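Local coordinates for protein MOR (Lactococcus phage TP901-1, PDB 6TRI) that probably acts as a phage antirepressor with a helix-turn-helix fold, modulating the lysis-lysogeny switch by binding the phage repressor, at residues A25-L30 with V54-L59; L37-N40 with T44-D47. One frame throughout, in Å; residues are numbered along the deposited sequence.

Interaction 1: residues A25-L30 with V54-L59; sequences AIAMGL and VHVLEL
Ala27 and Val56 mark the closest approach of the two backbones, with Ala27 CA 6.8 Å from Val56 CA. Both lie close to the C-terminal ends of their helices, 21-28 and 47-57. Just beyond, Gly29 takes positive phi (77°) as the C-prime residue of a Schellman motif: Leu30 N bonds to Ala25 O at 3.0 Å, while the Gly29 N to Ile26 O bond is weak. The chain then turns toward helix 32-39, and together helices 21-28 and 32-39 have the layout of a helix-turn-helix. Glu58, with positive phi, is the first residue past helix 47-57 to leave helical angles, beside the bond from Leu59 N to Val54 O at 3.1 Å.

Val56 does most of the work across the gap, its two methyls taking separate partners. CG1, anti to the backbone N (chi1 170°), meets the methyl of Ala27, with Val56 CG1 3.8 Å from Ala27 CB. The other branch, CG2, reaches the backbone instead, lying 3.7 Å from Ala27 O, and it also looks toward the thioether of Met28, with Val56 CG2 4.3 Å from Met28 SD. The Met28 side chain also touches Glu49, Lys52 and Ala53 on helix 47-57. Val54 faces away from helix 21-28 and packs on an aromatic side chain of the neighbouring protein chain.

Only 125 Å² is buried here, and no hydrogen bond runs between the two segments. Polar help comes from one turn back on helix 47-57: Lys52 NZ bonds to Ala27 O, one of the last carbonyls of helix 21-28, where a positive charge should suit the negative end of the helix dipole. The contact between the segments is thus purely van der Waals, and Lys52 beside it adds a directional bond.

Interaction 2: residues L37-N40 with T44-D47; sequences LKLN and TWKD
The connection from helix 32-39, which sits where the second helix of a helix-turn-helix would, to helix 47-57 doubles back here, so that Lys38 and Leu39 in the helix's last turn meet Thr44 and Trp45 on the returning loop. Lys38 makes the main reach. Its chain runs extended through chi2 and chi3 and then bends at its last torsion, which turns the ammonium onto the backbone carbonyl of Thr44. The bond from Lys38 NZ to Thr44 O is 2.8 Å long; it is angled at 144° at the oxygen, with the nitrogen tilted 27° out of the carbonyl plane. The same NZ forms a salt bridge with Glu49, whose OE1 also accepts from Lys46 N, the N-cap position of helix 47-57. One carboxylate thus ties the end of one helix to the start of the next, and probably helps offset the charge of a largely buried lysine.

At the near end of the same side chain, the CB lies over the indole of Trp45. Lys38 CB stands 4.0 Å from the centroid of the five-membered ring, 22° off its normal, a CH-pi contact shifted toward the rim. NZ is too distant from this ring for more than a weak cation-pi attraction. Leu39 comes in at the ring's edge, in its plane, with Leu39 CD2 3.6 Å from Trp45 CZ2, and itself packs on Leu10, Leu11 and Ile14 of helix 8-17. Trp45 also meets Phe68 edge-to-face and Tyr7 at a slant. Its backbone, by contrast, turns outward: Trp45 N donates to a polar side chain of the neighbouring protein chain, and Thr44 packs on a polar side chain of that chain as well.

How the interactions relate
Interaction 2 is nested within the loop closed by interaction 1: helix 21-28, then helix 32-39, the connection through 44-47, and finally the end of helix 47-57. Their centres lie 13 Å apart, each about 8 Å from the centre of the chain, and they meet where Met28 CE packs on Trp45 CZ3 at 4.2 Å. Interaction 1 joins the first helix of the probable helix-turn-helix to the C-terminal part of helix 47-57, whereas interaction 2 holds the second helix to the segment leading into that same helix. Helix 47-57 and its lead-in thus touch both helices, near opposite ends of helix 47-57, and each contact lies beside residues that meet the other protein chain.

Interaction 1: residues A25-L30 with V54-L59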
loop_
_atom_site.group_PDB
_atom_site.type_symbol
_atom_site.label_atom_id
_atom_site.label_comp_id
_atom_site.label_asym_id
_atom_site.label_seq_id
_atom_site.Cartn_x
_atom_site.Cartn_y
_atom_site.Cartn_z
ATOM N N ALA B 25 15.119 -5.127 10.133
ATOM C CA ALA B 25 14.074 -5.779 10.918
ATOM C C ALA B 25 13.933 -5.140 12.294
ATOM O O ALA B 25 12.831 -4.781 12.712
ATOM C CB ALA B 25 14.367 -7.261 11.056
ATOM N N ILE B 26 15.057 -5.004 12.991
ATOM C CA ILE B 26 15.089 -4.373 14.305
ATOM C C ILE B 26 14.544 -2.946 14.254
ATOM O O ILE B 26 13.796 -2.526 15.138
ATOM C CB ILE B 26 16.520 -4.348 14.879
ATOM C CG1 ILE B 26 17.110 -5.761 14.904
ATOM C CG2 ILE B 26 16.533 -3.731 16.271
ATOM C CD1 ILE B 26 16.300 -6.750 15.710
ATOM N N ALA B 27 14.915 -2.210 13.210
ATOM C CA ALA B 27 14.467 -0.831 13.039
ATOM C C ALA B 27 12.963 -0.759 12.773
ATOM O O ALA B 27 12.308 0.225 13.117
ATOM C CB ALA B 27 15.242 -0.161 11.905
ATOM N N MET B 28 12.424 -1.810 12.165
ATOM C CA MET B 28 11.002 -1.878 11.850
ATOM C C MET B 28 10.183 -2.421 13.016
ATOM O O MET B 28 8.958 -2.302 13.034
ATOM C CB MET B 28 10.780 -2.749 10.615
ATOM C CG MET B 28 11.313 -2.146 9.333
ATOM S SD MET B 28 10.210 -0.868 8.723
ATOM C CE MET B 28 8.720 -1.832 8.495
ATOM N N GLY B 29 10.867 -3.014 13.989
ATOM C CA GLY B 29 10.201 -3.639 15.118
ATOM C C GLY B 29 9.610 -4.989 14.755
ATOM O O GLY B 29 8.652 -5.451 15.378
ATOM N N LEU B 30 10.193 -5.620 13.738
ATOM C CA LEU B 30 9.721 -6.908 13.233
ATOM C C LEU B 30 10.789 -7.985 13.389
ATOM O O LEU B 30 11.965 -7.680 13.581
ATOM C CB LEU B 30 9.317 -6.792 11.758
ATOM C CG LEU B 30 7.911 -6.317 11.368
ATOM C CD1 LEU B 30 7.533 -5.000 12.023
ATOM C CD2 LEU B 30 7.805 -6.202 9.854
ATOM N N VAL B 54 9.009 3.933 5.385
ATOM C CA VAL B 54 9.224 5.275 4.852
ATOM C C VAL B 54 9.946 6.144 5.871
ATOM O O VAL B 54 10.849 6.907 5.526
ATOM C CB VAL B 54 7.891 5.944 4.453
ATOM C CG1 VAL B 54 8.112 7.399 4.054
ATOM C CG2 VAL B 54 7.236 5.173 3.324
ATOM N N HIS B 55 9.546 6.016 7.132
ATOM C CA HIS B 55 10.186 6.736 8.228
ATOM C C HIS B 55 11.621 6.268 8.449
ATOM O O HIS B 55 12.539 7.080 8.577
ATOM C CB HIS B 55 9.379 6.560 9.515
ATOM C CG HIS B 55 10.034 7.148 10.726
ATOM N ND1 HIS B 55 10.325 8.490 10.837
ATOM C CD2 HIS B 55 10.448 6.575 11.882
ATOM C CE1 HIS B 55 10.893 8.720 12.010
ATOM N NE2 HIS B 55 10.978 7.574 12.661
ATOM N N VAL B 56 11.805 4.951 8.491
ATOM C CA VAL B 56 13.103 4.349 8.780
ATOM C C VAL B 56 14.121 4.588 7.664
ATOM O O VAL B 56 15.270 4.948 7.926
ATOM C CB VAL B 56 12.963 2.830 9.023
ATOM C CG1 VAL B 56 14.328 2.161 9.067
ATOM C CG2 VAL B 56 12.192 2.569 10.308
ATOM N N LEU B 57 13.694 4.393 6.421
ATOM C CA LEU B 57 14.592 4.530 5.277
ATOM C C LEU B 57 14.634 5.959 4.740
ATOM O O LEU B 57 15.404 6.263 3.825
ATOM C CB LEU B 57 14.176 3.563 4.171
ATOM C CG LEU B 57 14.247 2.092 4.582
ATOM C CD1 LEU B 57 13.604 1.210 3.529
ATOM C CD2 LEU B 57 15.694 1.681 4.825
ATOM N N GLU B 58 13.812 6.827 5.326
ATOM C CA GLU B 58 13.725 8.232 4.935
ATOM C C GLU B 58 13.437 8.363 3.446
ATOM O O GLU B 58 14.063 9.155 2.746
ATOM C CB GLU B 58 15.011 8.977 5.300
ATOM C CG GLU B 58 15.213 9.150 6.799
ATOM C CD GLU B 58 16.519 9.841 7.144
ATOM O OE1 GLU B 58 17.584 9.358 6.702
ATOM O OE2 GLU B 58 16.481 10.867 7.855
ATOM N N LEU B 59 12.481 7.572 2.973
ATOM C CA LEU B 59 12.084 7.599 1.574
ATOM C C LEU B 59 11.211 8.811 1.273
ATOM O O LEU B 59 10.473 9.289 2.137
ATOM C CB LEU B 59 11.333 6.317 1.205
ATOM C CG LEU B 59 12.009 4.990 1.555
ATOM C CD1 LEU B 59 11.158 3.808 1.106
ATOM C CD2 LEU B 59 13.383 4.924 0.930
#

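Interaction 2: residues L37-N40 with T44-D47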
loop_
_atom_site.group_PDB
_atom_site.type_symbol
_atom_site.label_atom_id
_atom_site.label_comp_id
_atom_site.label_asym_id
_atom_site.label_seq_id
_atom_site.Cartn_x
_atom_site.Cartn_y
_atom_site.Cartn_z
ATOM N N LEU B 37 10.160 -12.820 4.561
ATOM C CA LEU B 37 8.988 -13.288 3.825
ATOM C C LEU B 37 8.323 -12.161 3.036
ATOM O O LEU B 37 7.676 -12.403 2.016
ATOM C CB LEU B 37 7.972 -13.921 4.780
ATOM C CG LEU B 37 8.362 -15.221 5.484
ATOM C CD1 LEU B 37 7.297 -15.602 6.494
ATOM C CD2 LEU B 37 8.563 -16.336 4.476
ATOM N N LYS B 38 8.477 -10.930 3.509
ATOM C CA LYS B 38 7.878 -9.788 2.828
ATOM C C LYS B 38 8.754 -9.301 1.679
ATOM O O LYS B 38 8.250 -8.965 0.608
ATOM C CB LYS B 38 7.613 -8.657 3.820
ATOM C CG LYS B 38 6.493 -8.978 4.789
ATOM C CD LYS B 38 6.389 -7.954 5.901
ATOM C CE LYS B 38 5.325 -8.366 6.906
ATOM N NZ LYS B 38 3.964 -8.394 6.306
ATOM N N LEU B 39 10.065 -9.280 1.897
ATOM C CA LEU B 39 10.998 -8.865 0.854
ATOM C C LEU B 39 11.082 -9.909 -0.250
ATOM O O LEU B 39 11.543 -9.623 -1.355
ATOM C CB LEU B 39 12.386 -8.609 1.439
ATOM C CG LEU B 39 12.488 -7.435 2.412
ATOM C CD1 LEU B 39 13.908 -7.296 2.940
ATOM C CD2 LEU B 39 12.041 -6.156 1.735
ATOM N N ASN B 40 10.640 -11.124 0.055
ATOM C CA ASN B 40 10.648 -12.203 -0.921
ATOM C C ASN B 40 9.242 -12.502 -1.423
ATOM O O ASN B 40 8.978 -13.573 -1.970
ATOM C CB ASN B 40 11.288 -13.455 -0.325
ATOM C CG ASN B 40 12.776 -13.283 -0.082
ATOM O OD1 ASN B 40 13.594 -13.560 -0.958
ATOM N ND2 ASN B 40 13.134 -12.808 1.106
ATOM N N THR B 44 2.323 -10.313 2.045
ATOM C CA THR B 44 2.043 -8.933 1.676
ATOM C C THR B 44 2.427 -7.966 2.795
ATOM O O THR B 44 2.441 -8.334 3.969
ATOM C CB THR B 44 0.558 -8.748 1.321
ATOM O OG1 THR B 44 0.322 -7.389 0.935
ATOM C CG2 THR B 44 -0.328 -9.097 2.507
ATOM N N TRP B 45 2.752 -6.731 2.421
ATOM C CA TRP B 45 3.094 -5.691 3.389
ATOM C C TRP B 45 1.849 -5.107 4.051
ATOM O O TRP B 45 0.860 -4.812 3.380
ATOM C CB TRP B 45 3.887 -4.566 2.718
ATOM C CG TRP B 45 5.306 -4.916 2.396
ATOM C CD1 TRP B 45 5.750 -5.660 1.342
ATOM C CD2 TRP B 45 6.471 -4.519 3.126
ATOM N NE1 TRP B 45 7.119 -5.760 1.376
ATOM C CE2 TRP B 45 7.586 -5.068 2.462
ATOM C CE3 TRP B 45 6.680 -3.757 4.280
ATOM C CZ2 TRP B 45 8.891 -4.878 2.913
ATOM C CZ3 TRP B 45 7.975 -3.570 4.726
ATOM C CH2 TRP B 45 9.064 -4.128 4.044
ATOM N N LYS B 46 1.902 -4.936 5.368
ATOM C CA LYS B 46 0.816 -4.288 6.088
ATOM C C LYS B 46 0.869 -2.782 5.860
ATOM O O LYS B 46 1.898 -2.242 5.450
ATOM C CB LYS B 46 0.883 -4.604 7.584
ATOM C CG LYS B 46 0.724 -6.077 7.916
ATOM C CD LYS B 46 0.810 -6.320 9.415
ATOM C CE LYS B 46 -0.334 -5.653 10.157
ATOM N NZ LYS B 46 -0.260 -5.918 11.619
ATOM N N ASP B 47 -0.250 -2.116 6.125
ATOM C CA ASP B 47 -0.357 -0.671 5.973
ATOM C C ASP B 47 0.683 0.055 6.823
ATOM O O ASP B 47 1.427 0.900 6.324
ATOM C CB ASP B 47 -1.771 -0.210 6.346
ATOM C CG ASP B 47 -1.962 1.286 6.189
ATOM O OD1 ASP B 47 -2.256 1.734 5.062
ATOM O OD2 ASP B 47 -1.831 2.011 7.198
#